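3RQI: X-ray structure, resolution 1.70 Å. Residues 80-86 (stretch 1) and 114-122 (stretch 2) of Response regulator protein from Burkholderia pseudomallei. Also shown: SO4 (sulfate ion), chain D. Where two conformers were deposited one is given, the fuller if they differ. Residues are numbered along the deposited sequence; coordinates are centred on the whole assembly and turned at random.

Stretch 1 (80-86) ARILVLT
Stretch 2 (114-122) SILAALQTN

A β-strand, residues 81-86, packs against stretch 2, which begins inside a helix that starts earlier in the chain. Ser-114 to Ala-118 are helical; the chain then continues through Gln-120 and Thr-121 in extended conformation (phi/psi -80/155 and -53/139) to Asn-122, at 71/5. Strand and helix axes approach to 9.4 Å, and their N-to-C directions differ by 132°. The strand thus runs roughly against the helix, with its first residue, Arg-81, beside Leu-119; this pair sets the register, the CA atoms of Arg-81 and Leu-119 being 6.1 Å apart. Together the stretches bury 403 Å², summed over both sides.

Ala-80 (-68/144) precedes the strand and makes no contact. Arg-81 (-86/131) points its CA-to-CB bond toward stretch 2 and folds its side chain in an m, m, m rotamer, with chi4 at 162°. A long, charged side chain suits this place because its guanidinium can reach backbone carbonyls, while its aliphatic part packs on Leu-119. Arg-81 NE donates to Leu-119 O at 2.8 Å, with an N-H...O angle of 148°. The aliphatic base also packs, with Arg-81 CB 3.8 Å from Leu-119 CD2. Thr-121 CA lies over one face of the guanidinium, 3.8 Å from Arg-81 NH2, while Leu-119 O sits at its edge. A water accepts from Arg-81 NH2 (2.8 Å) and donates to Ala-118 O (2.7 Å) and Gln-120 O (2.6 Å), extending the link to two more carbonyls. A sulfate, probably from the crystallisation liquor, receives Arg-81 NH1 at its O4 (3.1 Å) and Arg-81 NH2 at its O1 (3.1 Å); Asn-122 N also donates to sulfate O1, at 2.8 Å, so the anion joins both stretches.

Ile-82 (-124/126; m, t) points away, as strand alternation requires, and is buried. Leu-83 (-123/127; t, p) points toward stretch 2 again. Its branched side chain meets three residues of stretch 2: Leu-83 CB lies 3.6 Å from Leu-119 CD2, Leu-83 CD1 3.9 Å from Ala-118 CB, and Leu-83 CD2 3.8 Å from Ile-115 CG2. Leu-119 (m, t) and Ile-115 (m, t) leave their backbone sideways, but their ends come nearer the strand; the small Ala-118 meets Leu-83 with its methyl alone.

Val-84 (-78/129; t) is buried but out of reach of stretch 2. Leu-85 (-129/110; t, p) points toward it, and Leu-85 CD2 meets Ile-115 CD1 at 3.6 Å, an apolar contact suited to the buried setting. Thr-86 (-141/141; t) lies beyond the contact.

Within stretch 2, Ala-118 N bonds to Ser-114 O (2.9 Å). Leu-119 N makes weak bonds to Ile-115 O (3.2 Å) and Leu-116 O (3.1 Å), and Gln-120 N reaches Ala-117 O (3.2 Å). Gln-120 (m, m, chi3 -57°) folds back so that Gln-120 NE2 donates to Leu-116 O at 3.0 Å.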

ATOM      1  N   ALA A  80     -13.118  17.531  -0.025  1.00 18.95           N
ATOM      2  CA  ALA A  80     -13.069  16.530   1.076  1.00 16.58           C
ATOM      3  C   ALA A  80     -11.726  15.809   1.196  1.00 16.44           C
ATOM      4  O   ALA A  80     -11.066  15.550   0.184  1.00 17.27           O
ATOM      5  CB  ALA A  80     -14.173  15.485   0.860  1.00 15.92           C
ATOM      6  N   ARG A  81     -11.323  15.512   2.442  1.00 15.02           N
ATOM      7  CA  ARG A  81     -10.229  14.546   2.704  1.00 14.40           C
ATOM      8  C   ARG A  81     -10.862  13.168   2.738  1.00 13.04           C
ATOM      9  O   ARG A  81     -11.874  12.976   3.382  1.00 12.40           O
ATOM     10  CB  ARG A  81      -9.552  14.842   4.047  1.00 15.13           C
ATOM     11  CG  ARG A  81      -9.111  16.276   4.306  1.00 20.84           C
ATOM     12  CD  ARG A  81      -7.819  16.696   3.670  1.00 20.66           C
ATOM     13  NE  ARG A  81      -6.694  15.752   3.837  1.00 19.53           N
ATOM     14  CZ  ARG A  81      -5.611  15.779   3.068  1.00 18.44           C
ATOM     15  NH1 ARG A  81      -5.491  16.688   2.096  1.00 21.32           N
ATOM     16  NH2 ARG A  81      -4.643  14.890   3.243  1.00 18.26           N
ATOM     17  N   ILE A  82     -10.294  12.209   2.010  1.00 11.90           N
ATOM     18  CA  ILE A  82     -10.915  10.913   1.846  1.00 11.38           C
ATOM     19  C   ILE A  82      -9.938   9.835   2.311  1.00 11.27           C
ATOM     20  O   ILE A  82      -8.785   9.771   1.857  1.00 11.79           O
ATOM     21  CB  ILE A  82     -11.321  10.698   0.346  1.00 11.30           C
ATOM     22  CG1 ILE A  82     -12.444  11.702  -0.046  1.00 14.51           C
ATOM     23  CG2 ILE A  82     -11.785   9.269   0.132  1.00 13.34           C
ATOM     24  CD1 ILE A  82     -12.812  11.636  -1.518  1.00 16.23           C
ATOM     25  N   LEU A  83     -10.389   8.975   3.231  1.00  9.64           N
ATOM     26  CA  LEU A  83      -9.521   7.951   3.831  1.00 11.38           C
ATOM     27  C   LEU A  83     -10.176   6.588   3.571  1.00 10.97           C
ATOM     28  O   LEU A  83     -11.359   6.378   3.897  1.00 11.23           O
ATOM     29  CB  LEU A  83      -9.449   8.185   5.358  1.00 11.73           C
ATOM     30  CG  LEU A  83      -8.864   7.049   6.203  1.00 14.99           C
ATOM     31  CD1 LEU A  83      -7.307   6.914   5.978  1.00 16.00           C
ATOM     32  CD2 LEU A  83      -9.196   7.275   7.707  1.00 17.65           C
ATOM     33  N   VAL A  84      -9.427   5.664   3.005  1.00 10.72           N
ATOM     34  CA  VAL A  84      -9.877   4.243   2.965  1.00  9.97           C
ATOM     35  C   VAL A  84      -9.627   3.646   4.329  1.00 10.53           C
ATOM     36  O   VAL A  84      -8.533   3.796   4.927  1.00 11.20           O
ATOM     37  CB  VAL A  84      -9.138   3.391   1.892  1.00 10.61           C
ATOM     38  CG1 VAL A  84      -9.462   1.862   2.073  1.00 10.52           C
ATOM     39  CG2 VAL A  84      -9.516   3.871   0.473  1.00 10.65           C
ATOM     40  N   LEU A  85     -10.661   3.030   4.879  1.00 10.43           N
ATOM     41  CA  LEU A  85     -10.539   2.407   6.217  1.00 10.75           C
ATOM     42  C   LEU A  85     -11.064   0.966   6.083  1.00 10.40           C
ATOM     43  O   LEU A  85     -12.268   0.752   5.847  1.00 10.33           O
ATOM     44  CB  LEU A  85     -11.353   3.215   7.253  1.00 10.38           C
ATOM     45  CG  LEU A  85     -11.398   2.608   8.677  1.00 10.06           C
ATOM     46  CD1 LEU A  85      -9.987   2.489   9.245  1.00 13.25           C
ATOM     47  CD2 LEU A  85     -12.264   3.484   9.559  1.00 12.38           C
ATOM     48  N   THR A  86     -10.156  -0.027   6.159  1.00  9.91           N
ATOM     49  CA  THR A  86     -10.517  -1.399   5.683  1.00 11.86           C
ATOM     50  C   THR A  86      -9.988  -2.549   6.521  1.00 13.10           C
ATOM     51  O   THR A  86      -8.844  -2.513   6.990  1.00 14.64           O
ATOM     52  CB  THR A  86     -10.101  -1.627   4.191  1.00 12.09           C
ATOM     53  OG1 THR A  86     -10.455  -2.926   3.745  1.00 12.28           O
ATOM     54  CG2 THR A  86      -8.635  -1.430   3.980  1.00 12.80           C
ATOM     55  N   SER A 114      -6.687   8.115  15.608  1.00 21.34           N
ATOM     56  CA  SER A 114      -5.799   7.754  14.497  1.00 20.58           C
ATOM     57  C   SER A 114      -6.467   7.958  13.134  1.00 17.84           C
ATOM     58  O   SER A 114      -5.803   8.283  12.146  1.00 16.94           O
ATOM     59  CB  SER A 114      -5.249   6.355  14.658  1.00 21.64           C
ATOM     60  OG  SER A 114      -6.199   5.373  14.402  1.00 25.92           O
ATOM     61  N   ILE A 115      -7.786   7.791  13.116  1.00 16.72           N
ATOM     62  CA  ILE A 115      -8.567   8.042  11.891  1.00 15.98           C
ATOM     63  C   ILE A 115      -8.474   9.533  11.574  1.00 15.85           C
ATOM     64  O   ILE A 115      -8.131   9.893  10.452  1.00 15.35           O
ATOM     65  CB  ILE A 115     -10.045   7.574  12.049  1.00 14.79           C
ATOM     66  CG1 ILE A 115     -10.086   6.053  11.986  1.00 16.95           C
ATOM     67  CG2 ILE A 115     -10.960   8.160  10.914  1.00 15.62           C
ATOM     68  CD1 ILE A 115     -11.396   5.478  12.431  1.00 16.20           C
ATOM     69  N   LEU A 116      -8.739  10.400  12.572  1.00 15.69           N
ATOM     70  CA  LEU A 116      -8.575  11.847  12.382  1.00 16.03           C
ATOM     71  C   LEU A 116      -7.144  12.229  11.973  1.00 16.45           C
ATOM     72  O   LEU A 116      -6.962  13.060  11.066  1.00 15.05           O
ATOM     73  CB  LEU A 116      -9.053  12.631  13.623  1.00 16.95           C
ATOM     74  CG  LEU A 116     -10.578  12.569  13.852  1.00 15.93           C
ATOM     75  CD1 LEU A 116     -10.993  13.112  15.248  1.00 19.63           C
ATOM     76  CD2 LEU A 116     -11.389  13.273  12.743  1.00 18.08           C
ATOM     77  N   ALA A 117      -6.138  11.636  12.635  1.00 16.62           N
ATOM     78  CA  ALA A 117      -4.724  11.897  12.293  1.00 17.35           C
ATOM     79  C   ALA A 117      -4.438  11.594  10.818  1.00 16.29           C
ATOM     80  O   ALA A 117      -3.784  12.389  10.101  1.00 16.65           O
ATOM     81  CB  ALA A 117      -3.772  11.065  13.225  1.00 17.47           C
ATOM     82  N   ALA A 118      -4.967  10.461  10.367  1.00 15.90           N
ATOM     83  CA  ALA A 118      -4.737   9.945   8.998  1.00 14.50           C
ATOM     84  C   ALA A 118      -5.397  10.829   7.940  1.00 13.93           C
ATOM     85  O   ALA A 118      -4.991  10.854   6.767  1.00 15.03           O
ATOM     86  CB  ALA A 118      -5.225   8.549   8.895  1.00 14.79           C
ATOM     87  N   LEU A 119      -6.398  11.589   8.364  1.00 13.62           N
ATOM     88  CA  LEU A 119      -7.065  12.538   7.465  1.00 13.86           C
ATOM     89  C   LEU A 119      -6.400  13.884   7.268  1.00 15.10           C
ATOM     90  O   LEU A 119      -6.845  14.676   6.428  1.00 16.64           O
ATOM     91  CB  LEU A 119      -8.501  12.760   7.944  1.00 13.19           C
ATOM     92  CG  LEU A 119      -9.430  11.612   7.591  1.00 11.48           C
ATOM     93  CD1 LEU A 119     -10.655  11.578   8.549  1.00 14.81           C
ATOM     94  CD2 LEU A 119      -9.901  11.699   6.108  1.00 12.75           C
ATOM     95  N   GLN A 120      -5.372  14.213   8.075  1.00 15.70           N
ATOM     96  CA  GLN A 120      -4.759  15.524   8.026  1.00 17.09           C
ATOM     97  C   GLN A 120      -3.784  15.658   6.870  1.00 15.68           C
ATOM     98  O   GLN A 120      -3.209  14.669   6.424  1.00 15.33           O
ATOM     99  CB  GLN A 120      -3.976  15.785   9.325  1.00 17.54           C
ATOM    100  CG  GLN A 120      -4.842  15.595  10.561  1.00 21.72           C
ATOM    101  CD  GLN A 120      -6.012  16.549  10.569  1.00 26.39           C
ATOM    102  OE1 GLN A 120      -5.811  17.763  10.515  1.00 31.72           O
ATOM    103  NE2 GLN A 120      -7.237  16.015  10.639  1.00 26.88           N
ATOM    104  N   THR A 121      -3.575  16.904   6.437  1.00 17.38           N
ATOM    105  CA  THR A 121      -2.578  17.198   5.397  0.70 17.50           C
ATOM    106  C   THR A 121      -1.219  16.613   5.788  1.00 17.77           C
ATOM    107  O   THR A 121      -0.819  16.684   6.950  1.00 18.21           O
ATOM    108  CB  THR A 121      -2.419  18.714   5.159  0.70 19.10           C
ATOM    109  OG1 THR A 121      -1.964  19.345   6.360  0.70 21.15           O
ATOM    110  CG2 THR A 121      -3.755  19.316   4.756  0.70 18.87           C
ATOM    111  N   ASN A 122      -0.533  16.040   4.811  1.00 16.75           N
ATOM    112  CA  ASN A 122       0.831  15.507   4.981  1.00 17.28           C
ATOM    113  C   ASN A 122       0.905  14.231   5.841  1.00 15.92           C
ATOM    114  O   ASN A 122       2.011  13.751   6.110  1.00 15.21           O
ATOM    115  CB  ASN A 122       1.798  16.551   5.542  1.00 19.43           C
ATOM    116  CG  ASN A 122       1.954  17.780   4.633  1.00 20.57           C
ATOM    117  OD1 ASN A 122       2.276  17.655   3.435  1.00 21.08           O
ATOM    118  ND2 ASN A 122       1.768  18.982   5.214  1.00 24.49           N
TER
HETATM  119  S   SO4 D 183      -1.557  15.511   1.171  1.00 33.90           S
HETATM  120  O1  SO4 D 183      -1.643  14.898   2.472  1.00 34.40           O
HETATM  121  O2  SO4 D 183      -0.786  16.757   1.284  1.00 35.44           O
HETATM  122  O3  SO4 D 183      -0.896  14.568   0.260  1.00 32.51           O
HETATM  123  O4  SO4 D 183      -2.888  15.829   0.634  1.00 33.55           O
HETATM  124  O   HOH W   1      -4.292  12.743   4.982  1.00  8.78           O